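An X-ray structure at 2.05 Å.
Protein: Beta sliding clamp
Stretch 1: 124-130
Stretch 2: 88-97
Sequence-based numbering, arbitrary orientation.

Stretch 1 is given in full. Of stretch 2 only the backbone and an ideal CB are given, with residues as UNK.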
ATOM      1  N   GLU A 124     -34.038  -4.092 -10.238  1.00 43.61           N
ATOM      2  CA  GLU A 124     -32.744  -3.982 -10.888  1.00 42.22           C
ATOM      3  C   GLU A 124     -31.807  -3.188  -9.989  1.00 41.23           C
ATOM      4  O   GLU A 124     -32.245  -2.334  -9.213  1.00 40.65           O
ATOM      5  CB  GLU A 124     -32.858  -3.260 -12.251  1.00 43.34           C
ATOM      6  CG  GLU A 124     -33.749  -3.932 -13.295  1.00 49.60           C
ATOM      7  CD  GLU A 124     -33.146  -5.231 -13.833  1.00 54.34           C
ATOM      8  OE1 GLU A 124     -33.901  -6.082 -14.361  1.00 57.44           O
ATOM      9  OE2 GLU A 124     -31.910  -5.392 -13.741  1.00 63.11           O
ATOM     10  N   ASP A 125     -30.510  -3.452 -10.113  1.00 39.14           N
ATOM     11  CA  ASP A 125     -29.535  -2.690  -9.346  1.00 39.27           C
ATOM     12  C   ASP A 125     -29.646  -1.205  -9.687  1.00 38.65           C
ATOM     13  O   ASP A 125     -29.894  -0.827 -10.835  1.00 35.37           O
ATOM     14  CB  ASP A 125     -28.115  -3.194  -9.623  1.00 39.21           C
ATOM     15  CG  ASP A 125     -27.953  -4.679  -9.336  1.00 43.80           C
ATOM     16  OD1 ASP A 125     -28.771  -5.237  -8.574  1.00 44.74           O
ATOM     17  OD2 ASP A 125     -27.003  -5.289  -9.874  1.00 45.16           O
ATOM     18  N   HIS A 126     -29.457  -0.359  -8.680  1.00 36.83           N
ATOM     19  CA  HIS A 126     -29.749   1.056  -8.820  1.00 37.48           C
ATOM     20  C   HIS A 126     -28.905   1.850  -7.838  1.00 38.79           C
ATOM     21  O   HIS A 126     -28.750   1.450  -6.682  1.00 43.23           O
ATOM     22  CB  HIS A 126     -31.242   1.323  -8.575  1.00 43.22           C
ATOM     23  CG  HIS A 126     -31.685   2.699  -8.960  1.00 44.39           C
ATOM     24  ND1 HIS A 126     -32.165   3.008 -10.215  1.00 50.13           N
ATOM     25  CD2 HIS A 126     -31.737   3.848  -8.246  1.00 48.07           C
ATOM     26  CE1 HIS A 126     -32.493   4.287 -10.258  1.00 50.16           C
ATOM     27  NE2 HIS A 126     -32.241   4.820  -9.076  1.00 48.50           N
ATOM     28  N   LEU A 127     -28.366   2.973  -8.307  1.00 31.50           N
ATOM     29  CA  LEU A 127     -27.591   3.893  -7.488  1.00 36.72           C
ATOM     30  C   LEU A 127     -28.228   5.271  -7.558  1.00 37.08           C
ATOM     31  O   LEU A 127     -28.751   5.673  -8.598  1.00 37.14           O
ATOM     32  CB  LEU A 127     -26.144   4.003  -7.969  1.00 36.06           C
ATOM     33  CG  LEU A 127     -25.401   2.729  -8.369  1.00 35.69           C
ATOM     34  CD1 LEU A 127     -24.011   3.067  -8.950  1.00 29.45           C
ATOM     35  CD2 LEU A 127     -25.264   1.770  -7.162  1.00 35.43           C
ATOM     36  N   LYS A 128     -28.175   6.003  -6.451  1.00 38.51           N
ATOM     37  CA  LYS A 128     -28.652   7.380  -6.412  1.00 43.11           C
ATOM     38  C   LYS A 128     -27.523   8.240  -5.875  1.00 41.61           C
ATOM     39  O   LYS A 128     -27.096   8.053  -4.730  1.00 39.10           O
ATOM     40  CB  LYS A 128     -29.908   7.535  -5.543  1.00 43.70           C
ATOM     41  CG  LYS A 128     -31.129   6.825  -6.084  1.00 48.06           C
ATOM     42  CD  LYS A 128     -32.399   7.236  -5.324  1.00 54.37           C
ATOM     43  CE  LYS A 128     -33.627   6.523  -5.876  1.00 56.23           C
ATOM     44  NZ  LYS A 128     -34.859   6.721  -5.031  1.00 63.17           N
ATOM     45  N   GLU A 129     -27.055   9.178  -6.695  1.00 37.13           N
ATOM     46  CA  GLU A 129     -25.936  10.049  -6.337  1.00 42.28           C
ATOM     47  C   GLU A 129     -26.418  11.490  -6.260  1.00 43.13           C
ATOM     48  O   GLU A 129     -26.810  12.073  -7.291  1.00 45.69           O
ATOM     49  CB  GLU A 129     -24.804   9.921  -7.350  1.00 38.59           C
ATOM     50  CG  GLU A 129     -24.076   8.572  -7.315  1.00 34.47           C
ATOM     51  CD  GLU A 129     -23.212   8.396  -6.061  1.00 41.55           C
ATOM     52  OE1 GLU A 129     -23.046   9.372  -5.287  1.00 38.81           O
ATOM     53  OE2 GLU A 129     -22.679   7.274  -5.855  1.00 39.00           O
ATOM     54  N   PRO A 130     -26.410  12.096  -5.083  1.00 42.51           N
ATOM     55  CA  PRO A 130     -26.836  13.491  -4.976  1.00 43.55           C
ATOM     56  C   PRO A 130     -25.888  14.406  -5.726  1.00 47.66           C
ATOM     57  O   PRO A 130     -24.696  14.122  -5.869  1.00 41.75           O
ATOM     58  CB  PRO A 130     -26.840  13.775  -3.466  1.00 48.56           C
ATOM     59  CG  PRO A 130     -26.156  12.591  -2.819  1.00 58.29           C
ATOM     60  CD  PRO A 130     -26.409  11.447  -3.766  1.00 51.27           C
ATOM     61  N   UNK A  88     -16.968   6.400  -7.362  1.00 33.56           N
ATOM     62  CA  UNK A  88     -17.399   5.200  -6.649  1.00 35.09           C
ATOM     63  C   UNK A  88     -18.603   4.564  -7.326  1.00 32.33           C
ATOM     64  O   UNK A  88     -18.651   3.337  -7.506  1.00 35.02           O
ATOM     65  CB  UNK A  88     -17.731   5.533  -5.193  1.00 35.09           C
ATOM     66  N   UNK A  89     -19.565   5.390  -7.755  1.00 32.73           N
ATOM     67  CA  UNK A  89     -20.754   4.875  -8.428  1.00 30.50           C
ATOM     68  C   UNK A  89     -20.377   4.065  -9.655  1.00 34.73           C
ATOM     69  O   UNK A  89     -20.861   2.944  -9.858  1.00 31.27           O
ATOM     70  CB  UNK A  89     -21.687   6.022  -8.822  1.00 30.50           C
ATOM     71  N   UNK A  90     -19.507   4.621 -10.493  1.00 30.59           N
ATOM     72  CA  UNK A  90     -19.142   3.946 -11.725  1.00 31.15           C
ATOM     73  C   UNK A  90     -18.309   2.686 -11.436  1.00 32.37           C
ATOM     74  O   UNK A  90     -18.433   1.672 -12.133  1.00 37.90           O
ATOM     75  CB  UNK A  90     -18.369   4.900 -12.638  1.00 31.15           C
ATOM     76  N   UNK A  91     -17.442   2.730 -10.423  1.00 34.75           N
ATOM     77  CA  UNK A  91     -16.764   1.504 -10.003  1.00 34.10           C
ATOM     78  C   UNK A  91     -17.778   0.482  -9.499  1.00 33.37           C
ATOM     79  O   UNK A  91     -17.662  -0.725  -9.767  1.00 32.18           O
ATOM     80  CB  UNK A  91     -15.729   1.805  -8.917  1.00 34.10           C
ATOM     81  N   UNK A  92     -18.774   0.954  -8.752  1.00 31.67           N
ATOM     82  CA  UNK A  92     -19.782   0.040  -8.221  1.00 34.23           C
ATOM     83  C   UNK A  92     -20.464  -0.719  -9.347  1.00 35.10           C
ATOM     84  O   UNK A  92     -20.779  -1.900  -9.197  1.00 36.34           O
ATOM     85  CB  UNK A  92     -20.819   0.803  -7.394  1.00 34.23           C
ATOM     86  N   UNK A  93     -20.638  -0.076 -10.504  1.00 33.94           N
ATOM     87  CA  UNK A  93     -21.308  -0.672 -11.647  1.00 33.92           C
ATOM     88  C   UNK A  93     -20.337  -1.145 -12.737  1.00 36.52           C
ATOM     89  O   UNK A  93     -20.747  -1.320 -13.887  1.00 33.58           O
ATOM     90  CB  UNK A  93     -22.295   0.336 -12.240  1.00 33.92           C
ATOM     91  N   UNK A  94     -19.070  -1.399 -12.400  1.00 32.14           N
ATOM     92  CA  UNK A  94     -18.136  -1.834 -13.439  1.00 37.59           C
ATOM     93  C   UNK A  94     -18.498  -3.183 -14.068  1.00 40.66           C
ATOM     94  O   UNK A  94     -17.936  -3.518 -15.115  1.00 34.53           O
ATOM     95  CB  UNK A  94     -16.725  -1.915 -12.852  1.00 37.59           C
ATOM     96  N   UNK A  95     -19.421  -3.965 -13.485  1.00 31.52           N
ATOM     97  CA  UNK A  95     -19.763  -5.216 -14.160  1.00 34.74           C
ATOM     98  C   UNK A  95     -20.770  -5.021 -15.291  1.00 40.94           C
ATOM     99  O   UNK A  95     -21.114  -5.997 -15.966  1.00 39.38           O
ATOM    100  CB  UNK A  95     -20.321  -6.216 -13.146  1.00 34.74           C
ATOM    101  N   UNK A  96     -21.217  -3.794 -15.543  1.00 35.53           N
ATOM    102  CA  UNK A  96     -21.999  -3.477 -16.731  1.00 35.23           C
ATOM    103  C   UNK A  96     -21.092  -2.925 -17.819  1.00 43.36           C
ATOM    104  O   UNK A  96     -20.233  -2.075 -17.553  1.00 37.64           O
ATOM    105  CB  UNK A  96     -23.109  -2.477 -16.400  1.00 35.23           C
ATOM    106  N   UNK A  97     -21.280  -3.409 -19.047  1.00 40.64           N
ATOM    107  CA  UNK A  97     -20.509  -2.852 -20.154  1.00 42.02           C
ATOM    108  C   UNK A  97     -20.885  -1.390 -20.405  1.00 43.70           C
ATOM    109  O   UNK A  97     -20.013  -0.551 -20.660  1.00 42.79           O
ATOM    110  CB  UNK A  97     -20.729  -3.679 -21.422  1.00 42.02           C
TER

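Strand 126-130 runs almost antiparallel to helix 88-92, at 174° with the axes 9.8 Å apart at closest approach, so successive positions of stretch 2 meet stretch 1 in reverse order.

Position 88 is helical, and its CA-to-CB bond points sideways, leaving the ideal CB 5.3 Å from Glu-129 OE2. Many residues would suit; it is Asp-88, which makes no contact across the gap.

Position 89 points toward the strand where the backbones draw close, its CA 7.0 Å from the CA of Leu-127. The ideal CB already lies 3.4 Å from Glu-129 OE2 and 3.8 Å from Leu-127 CD1, so a small side chain is favoured. The residue is Ala-89. Its CB packs 3.8 Å from Leu-127 CD1, and Leu-127 CD1 also sits 3.3 Å from the backbone atom Ala-89 O.

Position 90 points away and 91 sideways, neither with any atom of stretch 1 within 5.5 Å of the ideal CB. Stretch 1 offers nothing to meet there, so apolar or polar side chains of various sizes would suit either position; they are Val-90 and Lys-91, the latter with its end leading away.

Position 92 again points toward the strand, its ideal CB 4.2 Å from Leu-127 CD1. An apolar side chain would suit, a small one most readily. Ala-92 fills the place.

At position 93 phi/psi (-103/22) leave the helical range, and a type I turn begins that runs to 96. CA-to-CB points toward stretch 1, but the CA of 93 is 8.8 Å from the CA of Asp-125. A long apolar or aromatic side chain could span this space beside Leu-127. Phe-93 does so with chi1 at -90°: Leu-127 CG lies over one ring face, 3.8 Å from the centroid, in a CH-pi contact, while Asp-125 C approaches the ring edge 3.6 Å from Phe-93 CZ.

Position 94 is out of reach, and the turn tolerates many residues; it is Asn-94.

Position 95 points sideways, so only a long side chain could return to stretch 1. Phe-95, with a p chi1, brings its ring edge to the Asp-125 carboxylate, with CZ 3.3 Å from Asp-125 OD2.

Position 96 closes the turn, its N bonded to the O of 93, and points toward stretch 1 from a distance. A long side chain with a polar end would suit the carboxylate and carbonyl of Asp-125. Tyr-96 places OH 3.4 Å from Asp-125 OD2, and a water hydrogen-bonded to this hydroxyl donates to Asp-125 O.

Position 97 is out of reach and unconstrained; it is Lys-97.

Stretch 2 88-97: DAVKAFNFYK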
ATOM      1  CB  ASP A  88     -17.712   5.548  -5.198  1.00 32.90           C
ATOM      2  CG  ASP A  88     -16.457   5.745  -4.373  1.00 37.42           C
ATOM      3  OD1 ASP A  88     -15.364   5.418  -4.873  1.00 38.95           O
ATOM      4  OD2 ASP A  88     -16.558   6.238  -3.233  1.00 43.48           O
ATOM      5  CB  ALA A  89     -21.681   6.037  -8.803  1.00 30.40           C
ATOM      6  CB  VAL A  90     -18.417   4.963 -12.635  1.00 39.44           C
ATOM      7  CG1 VAL A  90     -17.743   4.279 -13.784  1.00 41.10           C
ATOM      8  CG2 VAL A  90     -19.428   6.044 -13.105  1.00 33.21           C
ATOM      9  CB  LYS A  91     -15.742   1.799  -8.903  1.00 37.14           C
ATOM     10  CG  LYS A  91     -14.345   2.134  -9.425  1.00 49.43           C
ATOM     11  CD  LYS A  91     -13.293   2.293  -8.321  1.00 56.92           C
ATOM     12  CE  LYS A  91     -12.775   0.945  -7.769  1.00 64.80           C
ATOM     13  NZ  LYS A  91     -13.749   0.095  -7.021  1.00 68.93           N
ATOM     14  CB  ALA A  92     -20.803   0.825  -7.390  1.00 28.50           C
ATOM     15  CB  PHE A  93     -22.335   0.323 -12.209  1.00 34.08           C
ATOM     16  CG  PHE A  93     -23.720   0.185 -11.577  1.00 36.86           C
ATOM     17  CD1 PHE A  93     -23.915  -0.612 -10.454  1.00 35.26           C
ATOM     18  CD2 PHE A  93     -24.821   0.845 -12.117  1.00 39.07           C
ATOM     19  CE1 PHE A  93     -25.186  -0.752  -9.878  1.00 36.48           C
ATOM     20  CE2 PHE A  93     -26.103   0.710 -11.548  1.00 38.87           C
ATOM     21  CZ  PHE A  93     -26.284  -0.092 -10.422  1.00 35.08           C
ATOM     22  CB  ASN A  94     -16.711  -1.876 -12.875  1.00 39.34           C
ATOM     23  CG  ASN A  94     -16.551  -2.848 -11.754  1.00 39.08           C
ATOM     24  OD1 ASN A  94     -16.941  -3.992 -11.848  1.00 49.27           O
ATOM     25  ND2 ASN A  94     -16.012  -2.366 -10.639  1.00 53.60           N
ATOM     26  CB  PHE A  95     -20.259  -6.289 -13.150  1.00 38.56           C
ATOM     27  CG  PHE A  95     -21.529  -5.933 -12.424  1.00 42.68           C
ATOM     28  CD1 PHE A  95     -21.535  -4.964 -11.440  1.00 49.22           C
ATOM     29  CD2 PHE A  95     -22.709  -6.600 -12.693  1.00 54.93           C
ATOM     30  CE1 PHE A  95     -22.708  -4.646 -10.747  1.00 53.91           C
ATOM     31  CE2 PHE A  95     -23.883  -6.286 -12.004  1.00 57.29           C
ATOM     32  CZ  PHE A  95     -23.872  -5.308 -11.025  1.00 47.42           C
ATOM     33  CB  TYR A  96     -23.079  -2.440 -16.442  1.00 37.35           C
ATOM     34  CG  TYR A  96     -24.185  -2.931 -15.548  1.00 42.34           C
ATOM     35  CD1 TYR A  96     -25.021  -3.973 -15.940  1.00 38.01           C
ATOM     36  CD2 TYR A  96     -24.392  -2.351 -14.314  1.00 39.13           C
ATOM     37  CE1 TYR A  96     -26.042  -4.416 -15.115  1.00 46.34           C
ATOM     38  CE2 TYR A  96     -25.400  -2.788 -13.488  1.00 45.48           C
ATOM     39  CZ  TYR A  96     -26.215  -3.819 -13.893  1.00 44.10           C
ATOM     40  OH  TYR A  96     -27.206  -4.224 -13.060  1.00 44.21           O
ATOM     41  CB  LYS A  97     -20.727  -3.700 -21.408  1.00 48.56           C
ATOM     42  CG  LYS A  97     -20.085  -3.129 -22.658  1.00 55.38           C
ATOM     43  CD  LYS A  97     -18.745  -3.780 -22.973  1.00 63.32           C
ATOM     44  CE  LYS A  97     -17.948  -2.944 -23.980  1.00 63.14           C
ATOM     45  NZ  LYS A  97     -18.784  -2.547 -25.151  1.00 64.47           N
TER
HETATM   46  O   HOH W   1     -29.067  -1.794 -13.282  1.00 39.90           O
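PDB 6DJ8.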